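Local coordinates for protein (thiaminase I) (Bacillus subtilis, PDB 3THI) that degrades thiamin as a transferase, probably exchanging the thiazole part of the vitamin for another nucleophile, at residues H135-P140 / A199-S204; H62-G67 / A91-E96; A80-P85 / R311-E316. One frame throughout, in Å; residues are numbered along the deposited sequence.

Contact 1 of 3, residues H135-P140 / A199-S204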
ATOM      1  N   HIS A 135       6.682   2.333  27.537  1.00 24.19           N
ATOM      2  CA  HIS A 135       6.752   1.904  28.923  1.00 24.45           C
ATOM      3  C   HIS A 135       5.372   1.482  29.382  1.00 23.47           C
ATOM      4  O   HIS A 135       5.075   1.491  30.575  1.00 25.07           O
ATOM      5  CB  HIS A 135       7.287   3.033  29.799  1.00 27.81           C
ATOM      6  CG  HIS A 135       8.731   3.338  29.560  1.00 32.26           C
ATOM      7  ND1 HIS A 135       9.169   4.572  29.130  1.00 33.12           N
ATOM      8  CD2 HIS A 135       9.838   2.562  29.672  1.00 34.18           C
ATOM      9  CE1 HIS A 135      10.483   4.542  28.985  1.00 37.19           C
ATOM     10  NE2 HIS A 135      10.913   3.335  29.307  1.00 36.37           N
ATOM     11  N   SER A 136       4.526   1.116  28.423  1.00 19.46           N
ATOM     12  CA  SER A 136       3.170   0.688  28.733  1.00 16.87           C
ATOM     13  C   SER A 136       2.620  -0.201  27.641  1.00 15.21           C
ATOM     14  O   SER A 136       2.854   0.039  26.460  1.00 19.24           O
ATOM     15  CB  SER A 136       2.250   1.892  28.903  1.00 12.50           C
ATOM     16  OG  SER A 136       0.979   1.453  29.351  1.00 14.09           O
ATOM     17  N   GLU A 137       1.868  -1.215  28.040  1.00 14.51           N
ATOM     18  CA  GLU A 137       1.279  -2.145  27.089  1.00 13.56           C
ATOM     19  C   GLU A 137      -0.175  -1.820  26.787  1.00 12.33           C
ATOM     20  O   GLU A 137      -0.817  -2.509  26.007  1.00 12.36           O
ATOM     21  CB  GLU A 137       1.394  -3.571  27.622  1.00 15.62           C
ATOM     22  CG  GLU A 137       2.757  -4.189  27.396  1.00 18.09           C
ATOM     23  CD  GLU A 137       3.059  -4.399  25.929  1.00 17.22           C
ATOM     24  OE1 GLU A 137       2.566  -5.388  25.367  1.00 20.33           O
ATOM     25  OE2 GLU A 137       3.788  -3.583  25.333  1.00 19.86           O
ATOM     26  N   GLN A 138      -0.679  -0.752  27.394  1.00 13.68           N
ATOM     27  CA  GLN A 138      -2.062  -0.333  27.224  1.00 10.59           C
ATOM     28  C   GLN A 138      -2.384   0.023  25.777  1.00 13.33           C
ATOM     29  O   GLN A 138      -1.528   0.516  25.042  1.00 12.02           O
ATOM     30  CB  GLN A 138      -2.350   0.858  28.129  1.00 10.67           C
ATOM     31  CG  GLN A 138      -1.547   2.100  27.800  1.00 11.08           C
ATOM     32  CD  GLN A 138      -1.709   3.183  28.842  1.00 13.34           C
ATOM     33  OE1 GLN A 138      -2.672   3.954  28.821  1.00 19.28           O
ATOM     34  NE2 GLN A 138      -0.766   3.250  29.761  1.00 17.25           N
ATOM     35  N   ILE A 139      -3.624  -0.236  25.378  1.00 12.07           N
ATOM     36  CA  ILE A 139      -4.085   0.048  24.025  1.00 11.58           C
ATOM     37  C   ILE A 139      -5.214   1.090  24.106  1.00 11.84           C
ATOM     38  O   ILE A 139      -6.308   0.796  24.586  1.00 13.65           O
ATOM     39  CB  ILE A 139      -4.626  -1.246  23.351  1.00 14.28           C
ATOM     40  CG1 ILE A 139      -3.620  -2.396  23.483  1.00  7.78           C
ATOM     41  CG2 ILE A 139      -4.910  -1.005  21.882  1.00 10.45           C
ATOM     42  CD1 ILE A 139      -4.223  -3.735  23.171  1.00 10.28           C
ATOM     43  N   PRO A 140      -4.996   2.294  23.555  1.00 12.50           N
ATOM     44  CA  PRO A 140      -3.798   2.765  22.858  1.00 12.97           C
ATOM     45  C   PRO A 140      -2.759   3.351  23.807  1.00 11.04           C
ATOM     46  O   PRO A 140      -2.986   3.423  25.007  1.00 11.36           O
ATOM     47  CB  PRO A 140      -4.366   3.851  21.952  1.00  8.29           C
ATOM     48  CG  PRO A 140      -5.370   4.496  22.851  1.00  9.43           C
ATOM     49  CD  PRO A 140      -6.067   3.309  23.483  1.00 10.91           C
ATOM     50  N   ALA A 199       6.614   0.974  20.083  1.00 21.15           N
ATOM     51  CA  ALA A 199       5.156   0.911  20.062  1.00 19.34           C
ATOM     52  C   ALA A 199       4.522   0.127  21.203  1.00 19.96           C
ATOM     53  O   ALA A 199       3.419   0.454  21.653  1.00 17.09           O
ATOM     54  CB  ALA A 199       4.692   0.339  18.726  1.00 12.41           C
ATOM     55  N   GLY A 200       5.232  -0.889  21.679  1.00 18.03           N
ATOM     56  CA  GLY A 200       4.694  -1.744  22.719  1.00 17.34           C
ATOM     57  C   GLY A 200       4.256  -3.010  22.005  1.00 16.57           C
ATOM     58  O   GLY A 200       3.768  -2.950  20.875  1.00 15.01           O
ATOM     59  N   GLU A 201       4.434  -4.156  22.646  1.00 17.80           N
ATOM     60  CA  GLU A 201       4.086  -5.433  22.031  1.00 20.28           C
ATOM     61  C   GLU A 201       2.609  -5.561  21.688  1.00 19.76           C
ATOM     62  O   GLU A 201       2.256  -5.784  20.536  1.00 19.67           O
ATOM     63  CB  GLU A 201       4.523  -6.595  22.931  1.00 18.59           C
ATOM     64  CG  GLU A 201       4.329  -7.979  22.310  1.00 20.45           C
ATOM     65  CD  GLU A 201       4.884  -9.097  23.177  1.00 21.76           C
ATOM     66  OE1 GLU A 201       5.553  -8.800  24.190  1.00 25.00           O
ATOM     67  OE2 GLU A 201       4.649 -10.282  22.852  1.00 26.05           O
ATOM     68  N   LYS A 202       1.754  -5.445  22.700  1.00 18.58           N
ATOM     69  CA  LYS A 202       0.319  -5.565  22.498  1.00 18.04           C
ATOM     70  C   LYS A 202      -0.224  -4.471  21.597  1.00 15.47           C
ATOM     71  O   LYS A 202      -1.025  -4.751  20.712  1.00 13.20           O
ATOM     72  CB  LYS A 202      -0.436  -5.593  23.832  1.00 19.26           C
ATOM     73  CG  LYS A 202      -0.346  -6.920  24.563  1.00 27.79           C
ATOM     74  CD  LYS A 202      -1.094  -6.859  25.889  1.00 34.27           C
ATOM     75  CE  LYS A 202      -1.462  -8.250  26.387  1.00 39.20           C
ATOM     76  NZ  LYS A 202      -2.503  -8.890  25.519  1.00 42.15           N
ATOM     77  N   PRO A 203       0.175  -3.203  21.830  1.00 13.36           N
ATOM     78  CA  PRO A 203      -0.345  -2.154  20.953  1.00 13.02           C
ATOM     79  C   PRO A 203       0.031  -2.395  19.491  1.00 12.46           C
ATOM     80  O   PRO A 203      -0.812  -2.235  18.613  1.00 16.01           O
ATOM     81  CB  PRO A 203       0.298  -0.894  21.521  1.00 10.36           C
ATOM     82  CG  PRO A 203       0.363  -1.201  22.985  1.00 12.88           C
ATOM     83  CD  PRO A 203       0.877  -2.612  22.984  1.00 14.72           C
ATOM     84  N   SER A 204       1.268  -2.828  19.237  1.00  9.28           N
ATOM     85  CA  SER A 204       1.709  -3.092  17.870  1.00 11.68           C
ATOM     86  C   SER A 204       1.027  -4.311  17.260  1.00 11.89           C
ATOM     87  O   SER A 204       0.863  -4.382  16.045  1.00 12.33           O
ATOM     88  CB  SER A 204       3.223  -3.282  17.802  1.00 14.06           C
ATOM     89  OG  SER A 204       3.598  -4.580  18.240  1.00 18.77           O
TER

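Contact 2 of 3, residues H62-G67 / A91-E96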
ATOM      1  N   HIS A  62       3.835 -14.455  -8.830  1.00 10.84           N
ATOM      2  CA  HIS A  62       3.124 -15.717  -8.697  1.00 11.43           C
ATOM      3  C   HIS A  62       1.990 -15.816  -9.732  1.00 11.71           C
ATOM      4  O   HIS A  62       1.891 -16.803 -10.456  1.00 14.21           O
ATOM      5  CB  HIS A  62       2.542 -15.841  -7.284  1.00 12.70           C
ATOM      6  CG  HIS A  62       1.596 -16.991  -7.124  1.00 16.00           C
ATOM      7  ND1 HIS A  62       0.356 -16.859  -6.535  1.00 14.97           N
ATOM      8  CD2 HIS A  62       1.686 -18.279  -7.526  1.00 12.47           C
ATOM      9  CE1 HIS A  62      -0.277 -18.017  -6.590  1.00 13.80           C
ATOM     10  NE2 HIS A  62       0.508 -18.893  -7.187  1.00 15.15           N
ATOM     11  N   PHE A  63       1.125 -14.807  -9.787  1.00 10.11           N
ATOM     12  CA  PHE A  63       0.008 -14.809 -10.735  1.00 12.78           C
ATOM     13  C   PHE A  63       0.481 -14.923 -12.176  1.00 11.01           C
ATOM     14  O   PHE A  63      -0.116 -15.635 -12.979  1.00 13.00           O
ATOM     15  CB  PHE A  63      -0.858 -13.552 -10.586  1.00  9.62           C
ATOM     16  CG  PHE A  63      -1.609 -13.474  -9.283  1.00 16.40           C
ATOM     17  CD1 PHE A  63      -1.884 -14.623  -8.543  1.00 15.39           C
ATOM     18  CD2 PHE A  63      -2.057 -12.242  -8.798  1.00 12.58           C
ATOM     19  CE1 PHE A  63      -2.589 -14.542  -7.338  1.00 15.42           C
ATOM     20  CE2 PHE A  63      -2.760 -12.156  -7.595  1.00 11.36           C
ATOM     21  CZ  PHE A  63      -3.029 -13.308  -6.865  1.00 11.27           C
ATOM     22  N   VAL A  64       1.558 -14.216 -12.503  1.00 13.21           N
ATOM     23  CA  VAL A  64       2.104 -14.251 -13.852  1.00 12.47           C
ATOM     24  C   VAL A  64       2.665 -15.624 -14.218  1.00 15.55           C
ATOM     25  O   VAL A  64       2.273 -16.214 -15.227  1.00 12.52           O
ATOM     26  CB  VAL A  64       3.203 -13.194 -14.042  1.00 12.93           C
ATOM     27  CG1 VAL A  64       3.929 -13.420 -15.368  1.00  8.38           C
ATOM     28  CG2 VAL A  64       2.596 -11.802 -14.000  1.00  8.47           C
ATOM     29  N   ASP A  65       3.574 -16.132 -13.389  1.00 14.21           N
ATOM     30  CA  ASP A  65       4.196 -17.426 -13.650  1.00 13.70           C
ATOM     31  C   ASP A  65       3.198 -18.574 -13.657  1.00 12.12           C
ATOM     32  O   ASP A  65       3.446 -19.603 -14.285  1.00 13.40           O
ATOM     33  CB  ASP A  65       5.313 -17.709 -12.641  1.00 14.86           C
ATOM     34  CG  ASP A  65       6.481 -16.745 -12.758  1.00 15.71           C
ATOM     35  OD1 ASP A  65       6.517 -15.896 -13.680  1.00 18.68           O
ATOM     36  OD2 ASP A  65       7.388 -16.850 -11.913  1.00 18.51           O
ATOM     37  N   ALA A  66       2.076 -18.404 -12.960  1.00 10.84           N
ATOM     38  CA  ALA A  66       1.046 -19.437 -12.919  1.00 11.90           C
ATOM     39  C   ALA A  66       0.120 -19.385 -14.137  1.00 11.42           C
ATOM     40  O   ALA A  66      -0.749 -20.247 -14.297  1.00 15.86           O
ATOM     41  CB  ALA A  66       0.241 -19.336 -11.636  1.00  8.67           C
ATOM     42  N   GLY A  67       0.304 -18.370 -14.981  1.00 11.67           N
ATOM     43  CA  GLY A  67      -0.505 -18.232 -16.186  1.00 13.44           C
ATOM     44  C   GLY A  67      -1.919 -17.702 -15.980  1.00 16.54           C
ATOM     45  O   GLY A  67      -2.804 -17.934 -16.806  1.00 18.07           O
ATOM     46  N   ALA A  91       5.378  -3.202 -12.704  1.00 11.62           N
ATOM     47  CA  ALA A  91       4.272  -4.017 -13.197  1.00 12.42           C
ATOM     48  C   ALA A  91       4.682  -4.952 -14.335  1.00 11.43           C
ATOM     49  O   ALA A  91       3.844  -5.641 -14.919  1.00 13.60           O
ATOM     50  CB  ALA A  91       3.123  -3.106 -13.644  1.00 10.39           C
ATOM     51  N   LYS A  92       5.976  -4.989 -14.635  1.00 13.63           N
ATOM     52  CA  LYS A  92       6.490  -5.836 -15.709  1.00 14.76           C
ATOM     53  C   LYS A  92       7.146  -7.148 -15.268  1.00 15.35           C
ATOM     54  O   LYS A  92       7.910  -7.190 -14.298  1.00 14.19           O
ATOM     55  CB  LYS A  92       7.511  -5.070 -16.549  1.00 14.61           C
ATOM     56  CG  LYS A  92       7.037  -3.787 -17.173  1.00 10.87           C
ATOM     57  CD  LYS A  92       8.129  -3.284 -18.082  1.00 12.85           C
ATOM     58  CE  LYS A  92       7.804  -1.950 -18.710  1.00 19.93           C
ATOM     59  NZ  LYS A  92       8.971  -1.513 -19.539  1.00 28.40           N
ATOM     60  N   ARG A  93       6.908  -8.195 -16.054  1.00 14.50           N
ATOM     61  CA  ARG A  93       7.484  -9.516 -15.817  1.00 14.00           C
ATOM     62  C   ARG A  93       7.606 -10.233 -17.155  1.00 13.12           C
ATOM     63  O   ARG A  93       6.683 -10.203 -17.973  1.00 14.08           O
ATOM     64  CB  ARG A  93       6.621 -10.343 -14.848  1.00 15.94           C
ATOM     65  CG  ARG A  93       7.242 -11.687 -14.462  1.00 11.28           C
ATOM     66  CD  ARG A  93       6.779 -12.122 -13.078  1.00 12.06           C
ATOM     67  NE  ARG A  93       7.366 -13.384 -12.607  1.00 10.49           N
ATOM     68  CZ  ARG A  93       8.573 -13.509 -12.055  1.00 11.16           C
ATOM     69  NH1 ARG A  93       9.365 -12.456 -11.910  1.00 10.57           N
ATOM     70  NH2 ARG A  93       8.946 -14.667 -11.535  1.00  8.25           N
ATOM     71  N   ASN A  94       8.760 -10.854 -17.391  1.00 14.04           N
ATOM     72  CA  ASN A  94       9.004 -11.577 -18.644  1.00 15.94           C
ATOM     73  C   ASN A  94       8.948 -10.621 -19.837  1.00 16.35           C
ATOM     74  O   ASN A  94       8.514 -10.999 -20.929  1.00 20.16           O
ATOM     75  CB  ASN A  94       7.978 -12.710 -18.821  1.00 12.79           C
ATOM     76  CG  ASN A  94       8.021 -13.718 -17.679  1.00 13.05           C
ATOM     77  OD1 ASN A  94       9.031 -13.848 -17.001  1.00 11.61           O
ATOM     78  ND2 ASN A  94       6.915 -14.420 -17.457  1.00 13.63           N
ATOM     79  N   GLY A  95       9.383  -9.382 -19.608  1.00 16.97           N
ATOM     80  CA  GLY A  95       9.383  -8.365 -20.643  1.00 16.61           C
ATOM     81  C   GLY A  95       8.004  -7.815 -20.972  1.00 19.69           C
ATOM     82  O   GLY A  95       7.860  -7.060 -21.931  1.00 20.78           O
ATOM     83  N   GLU A  96       6.999  -8.147 -20.161  1.00 18.20           N
ATOM     84  CA  GLU A  96       5.636  -7.686 -20.411  1.00 20.24           C
ATOM     85  C   GLU A  96       4.978  -6.969 -19.226  1.00 19.94           C
ATOM     86  O   GLU A  96       5.257  -7.276 -18.060  1.00 19.75           O
ATOM     87  CB  GLU A  96       4.751  -8.875 -20.806  1.00 17.44           C
ATOM     88  CG  GLU A  96       5.264  -9.691 -21.970  1.00 22.27           C
ATOM     89  CD  GLU A  96       4.320 -10.814 -22.351  1.00 21.97           C
ATOM     90  OE1 GLU A  96       4.282 -11.829 -21.630  1.00 21.33           O
ATOM     91  OE2 GLU A  96       3.611 -10.685 -23.371  1.00 28.97           O
TER

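Contact 3 of 3, residues A80-P85 / R311-E316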
ATOM      1  N   ALA A  80       0.277   5.760 -20.914  1.00 19.08           N
ATOM      2  CA  ALA A  80       1.371   5.207 -20.133  1.00 18.37           C
ATOM      3  C   ALA A  80       2.345   6.291 -19.682  1.00 20.41           C
ATOM      4  O   ALA A  80       2.974   6.158 -18.636  1.00 20.25           O
ATOM      5  CB  ALA A  80       2.094   4.142 -20.934  1.00 20.53           C
ATOM      6  N   GLU A  81       2.427   7.387 -20.438  1.00 21.33           N
ATOM      7  CA  GLU A  81       3.339   8.489 -20.106  1.00 22.46           C
ATOM      8  C   GLU A  81       2.984   9.289 -18.834  1.00 25.05           C
ATOM      9  O   GLU A  81       3.819  10.032 -18.308  1.00 26.82           O
ATOM     10  CB  GLU A  81       3.497   9.444 -21.295  1.00 21.47           C
ATOM     11  CG  GLU A  81       2.277  10.324 -21.590  1.00 28.12           C
ATOM     12  CD  GLU A  81       1.163   9.608 -22.361  1.00 30.22           C
ATOM     13  OE1 GLU A  81       1.414   8.513 -22.920  1.00 33.60           O
ATOM     14  OE2 GLU A  81       0.035  10.151 -22.419  1.00 26.36           O
ATOM     15  N   ASP A  82       1.749   9.150 -18.355  1.00 24.00           N
ATOM     16  CA  ASP A  82       1.297   9.858 -17.151  1.00 22.47           C
ATOM     17  C   ASP A  82       1.472   8.985 -15.897  1.00 20.59           C
ATOM     18  O   ASP A  82       1.381   9.468 -14.763  1.00 19.37           O
ATOM     19  CB  ASP A  82      -0.166  10.292 -17.321  1.00 25.87           C
ATOM     20  CG  ASP A  82      -0.722  11.004 -16.095  1.00 27.50           C
ATOM     21  OD1 ASP A  82      -0.197  12.077 -15.718  1.00 28.50           O
ATOM     22  OD2 ASP A  82      -1.702  10.484 -15.523  1.00 31.21           O
ATOM     23  N   VAL A  83       1.715   7.696 -16.117  1.00 19.69           N
ATOM     24  CA  VAL A  83       1.925   6.747 -15.034  1.00 19.37           C
ATOM     25  C   VAL A  83       3.341   6.941 -14.484  1.00 21.02           C
ATOM     26  O   VAL A  83       4.274   7.258 -15.235  1.00 20.33           O
ATOM     27  CB  VAL A  83       1.749   5.286 -15.530  1.00 15.68           C
ATOM     28  CG1 VAL A  83       1.858   4.303 -14.379  1.00 14.95           C
ATOM     29  CG2 VAL A  83       0.417   5.131 -16.210  1.00 14.85           C
ATOM     30  N   LEU A  84       3.486   6.836 -13.166  1.00 20.00           N
ATOM     31  CA  LEU A  84       4.798   6.972 -12.547  1.00 20.60           C
ATOM     32  C   LEU A  84       5.697   5.866 -13.082  1.00 19.74           C
ATOM     33  O   LEU A  84       5.328   4.693 -13.049  1.00 19.77           O
ATOM     34  CB  LEU A  84       4.684   6.918 -11.027  1.00 17.84           C
ATOM     35  CG  LEU A  84       4.359   8.332 -10.562  1.00 22.11           C
ATOM     36  CD1 LEU A  84       3.384   8.303  -9.434  1.00 26.17           C
ATOM     37  CD2 LEU A  84       5.646   9.062 -10.198  1.00 23.60           C
ATOM     38  N   PRO A  85       6.861   6.242 -13.644  1.00 17.77           N
ATOM     39  CA  PRO A  85       7.839   5.316 -14.215  1.00 18.93           C
ATOM     40  C   PRO A  85       8.144   4.100 -13.344  1.00 16.66           C
ATOM     41  O   PRO A  85       8.107   2.969 -13.826  1.00 15.42           O
ATOM     42  CB  PRO A  85       9.070   6.205 -14.405  1.00 19.85           C
ATOM     43  CG  PRO A  85       8.472   7.516 -14.759  1.00 16.75           C
ATOM     44  CD  PRO A  85       7.363   7.628 -13.720  1.00 19.07           C
ATOM     45  N   ARG A 311      -0.704   7.847 -11.138  1.00 17.38           N
ATOM     46  CA  ARG A 311      -0.644   8.770 -12.271  1.00 18.72           C
ATOM     47  C   ARG A 311      -0.412  10.202 -11.799  1.00 17.86           C
ATOM     48  O   ARG A 311      -0.958  10.611 -10.774  1.00 17.88           O
ATOM     49  CB  ARG A 311      -1.948   8.694 -13.065  1.00 20.54           C
ATOM     50  CG  ARG A 311      -2.179   7.368 -13.728  1.00 13.00           C
ATOM     51  CD  ARG A 311      -3.454   7.375 -14.525  1.00 11.30           C
ATOM     52  NE  ARG A 311      -3.511   6.235 -15.431  1.00 13.50           N
ATOM     53  CZ  ARG A 311      -2.908   6.185 -16.615  1.00 12.20           C
ATOM     54  NH1 ARG A 311      -2.200   7.220 -17.055  1.00 11.52           N
ATOM     55  NH2 ARG A 311      -2.960   5.075 -17.333  1.00 15.64           N
ATOM     56  N   HIS A 312       0.399  10.958 -12.537  1.00 16.52           N
ATOM     57  CA  HIS A 312       0.691  12.350 -12.179  1.00 13.84           C
ATOM     58  C   HIS A 312      -0.577  13.199 -12.205  1.00 17.35           C
ATOM     59  O   HIS A 312      -0.804  14.032 -11.326  1.00 15.31           O
ATOM     60  CB  HIS A 312       1.686  12.977 -13.167  1.00 16.54           C
ATOM     61  CG  HIS A 312       3.054  12.374 -13.133  1.00 18.65           C
ATOM     62  ND1 HIS A 312       3.931  12.572 -12.089  1.00 18.34           N
ATOM     63  CD2 HIS A 312       3.711  11.611 -14.040  1.00 20.59           C
ATOM     64  CE1 HIS A 312       5.071  11.957 -12.354  1.00 21.06           C
ATOM     65  NE2 HIS A 312       4.964  11.368 -13.531  1.00 23.59           N
ATOM     66  N   GLN A 313      -1.385  13.002 -13.247  1.00 20.79           N
ATOM     67  CA  GLN A 313      -2.635  13.742 -13.442  1.00 22.69           C
ATOM     68  C   GLN A 313      -3.533  13.828 -12.201  1.00 19.62           C
ATOM     69  O   GLN A 313      -4.146  14.867 -11.950  1.00 20.51           O
ATOM     70  CB  GLN A 313      -3.413  13.132 -14.611  1.00 28.36           C
ATOM     71  CG  GLN A 313      -4.565  13.970 -15.135  1.00 36.52           C
ATOM     72  CD  GLN A 313      -4.094  15.198 -15.888  1.00 41.15           C
ATOM     73  OE1 GLN A 313      -4.446  16.329 -15.541  1.00 43.64           O
ATOM     74  NE2 GLN A 313      -3.296  14.981 -16.929  1.00 42.93           N
ATOM     75  N   VAL A 314      -3.595  12.751 -11.419  1.00 14.22           N
ATOM     76  CA  VAL A 314      -4.430  12.739 -10.219  1.00 14.36           C
ATOM     77  C   VAL A 314      -3.862  13.666  -9.144  1.00 14.68           C
ATOM     78  O   VAL A 314      -4.605  14.370  -8.473  1.00 14.84           O
ATOM     79  CB  VAL A 314      -4.619  11.313  -9.654  1.00 10.68           C
ATOM     80  CG1 VAL A 314      -5.743  11.301  -8.636  1.00  6.33           C
ATOM     81  CG2 VAL A 314      -4.935  10.349 -10.766  1.00  5.59           C
ATOM     82  N   TYR A 315      -2.543  13.673  -8.985  1.00 15.46           N
ATOM     83  CA  TYR A 315      -1.907  14.550  -8.010  1.00 17.77           C
ATOM     84  C   TYR A 315      -2.098  15.989  -8.451  1.00 21.86           C
ATOM     85  O   TYR A 315      -2.337  16.877  -7.633  1.00 26.69           O
ATOM     86  CB  TYR A 315      -0.417  14.256  -7.921  1.00 16.40           C
ATOM     87  CG  TYR A 315      -0.107  12.953  -7.239  1.00 16.54           C
ATOM     88  CD1 TYR A 315      -0.179  12.851  -5.846  1.00 15.33           C
ATOM     89  CD2 TYR A 315       0.252  11.822  -7.977  1.00 12.28           C
ATOM     90  CE1 TYR A 315       0.101  11.664  -5.202  1.00 18.33           C
ATOM     91  CE2 TYR A 315       0.530  10.617  -7.341  1.00 19.19           C
ATOM     92  CZ  TYR A 315       0.452  10.551  -5.948  1.00 17.85           C
ATOM     93  OH  TYR A 315       0.717   9.381  -5.294  1.00 21.05           O
ATOM     94  N   GLU A 316      -1.980  16.213  -9.754  1.00 22.98           N
ATOM     95  CA  GLU A 316      -2.146  17.537 -10.323  1.00 26.85           C
ATOM     96  C   GLU A 316      -3.562  18.039 -10.025  1.00 27.00           C
ATOM     97  O   GLU A 316      -3.743  19.130  -9.486  1.00 27.94           O
ATOM     98  CB  GLU A 316      -1.887  17.481 -11.836  1.00 31.97           C
ATOM     99  CG  GLU A 316      -0.477  16.947 -12.202  1.00 41.04           C
ATOM    100  CD  GLU A 316      -0.284  16.618 -13.700  1.00 46.32           C
ATOM    101  OE1 GLU A 316      -1.272  16.626 -14.470  1.00 50.62           O
ATOM    102  OE2 GLU A 316       0.869  16.341 -14.108  1.00 46.05           O
TER

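Contact 1 of 3, residues H135-P140 / A199-S204
The loop 135-140 runs past the turn between two helices, with the CA atoms of E137 and G200 5.6 Å apart and those of I139 and P203 5.3 Å apart. The motif is a helix N terminus held by a carboxylate from a distant loop, within the thiaminase-1 domain, whose family belongs to the periplasmic-binding-protein clan. G200 ends helix 186-199 with a positive phi and is also the N-cap residue of helix 201-205. A side chain here would press on OE2 of E137 and on the carbonyl O of A199, so glycine suits the site.

E137 carries the contact. Its chain folds back at chi2 (-66°), which swings the carboxylate over to the new helix. OE1 of E137 accepts from N of K202 at 2.8 Å in a nearly straight bond, on its syn side but tilted from the carboxylate plane. OE2 takes the N-H of E201, a weak, bent bond. The two amides of the first helical turn thus share one carboxylate, whose negative charge probably suits the positive end of the helix dipole.

P203 is the buried partner. Its CG and CD atoms meet the loop carbonyls: CD of P203 is 3.5 Å from the O of E137. I139 crosses the proline and touches it with CG1, 4.2 Å from CG of P203. I139 also rests on W219 of helix 215-222, and a cis peptide follows it. The closest approach to the proline ring is CG of P203 to O of Q138, at 3.3 Å.

Contact 2 of 3, residues H62-G67 / A91-E96
V64 and D65, on helix 60-65, meet R93 and N94 at the start of a type I' beta turn. The turn, R93 to E96, links strands 92-93 and 96-112 into a beta hairpin. G67, with positive phi, closes a Schellman motif.

R93 reaches across with its chain extended from CG to NE, and CG lies opposite the backbone N (chi1 -175°). It grips D65 side-on with two nitrogens, one to each oxygen. NH2 of R93 gives a nearly straight bond to OD2 of D65 at 2.7 Å, and OD2 lies in the guanidinium plane. NE of R93 gives a bond to OD1 of D65 at 2.9 Å, more bent, with the donor well above the carboxylate plane. The two flat groups are turned 30° against each other. D65 presents its carboxylate with CG beside the backbone N (chi1 -65°).

V64 packs against the aliphatic stem of R93. Its CG1 touches CG of R93 at 3.8 Å, and its CB lies 3.9 Å from CD of R93. The same CG1 also meets ND2 of N94 at 3.8 Å, the two side chains running past each other in opposite directions. V64 is buried further by Y98 and L69, while D65 and R93 both touch P344.

The remaining guanidinium nitrogen, NH1, forms a salt bridge to D176. R93 is therefore held between two acids. Two bonds to D65 and one to D176 would probably fix the rotation of its guanidinium and offset its charge at this partly exposed site.

Contact 3 of 3, residues A80-P85 / R311-E316
V83 lays CG2 over one face of the R311 guanidinium, 3.5 Å from its CZ and offset toward the rim. A single beta bridge joins V83 and R311, CA to CA 4.3 Å.

D82, from the loop 80-85, takes the N-H groups at the start of helix 312-318, a helix N terminus held by the carbonyl and carboxylate of a distant residue. Its carbonyl O takes the N-H of H312 at 2.9 Å, almost straight on. Its carboxylate swings across with CG opposite the backbone N (chi1 178°), and OD1 of D82 accepts from N of Q313 at 2.9 Å on its syn lone pair. OD2 of D82 packs against CB of R311 at 3.1 Å and makes a long salt bridge of 3.6 Å to NH1 of R311. An alanine at D82 would keep the carbonyl bond but would probably leave the N-H of Q313 without its acceptor and R311 without this nearby negative charge.

L84 packs on H312 and Y315: CD2 is 3.7 Å from CE1 of H312, and CG sits over one face of that ring. CD1 of L84 approaches the Y315 ring at CE2, 4.2 Å away.

R311 finds its stronger partners in the carbonyls of D78, Q79 and A286. Helix 324-332 covers L84 and Y315, helix 288-295 touches R311 and V314, and strand 308-309 packs on V314 and Y315.

From the N terminus, helix 60-65 opens contact 2, and the loop 80-85 opens contact 3 before the hairpin at 91-96 closes contact 2. These two therefore cross, and their nearest atoms are about 7 Å apart. Contact 1 opens at 135-140 and closes at 199-204, entirely within the long excursion that contact 3 shuts at 311-316. Contacts 1 and 2 follow each other in series. Contact 1 lies across the chain's centre from both others, about 40 Å between centres from contact 2. It ties a loop to helix 201-205. Contact 2 ties a helix to a hairpin, and contact 3 joins an early loop to helix 312-318 far later in the chain.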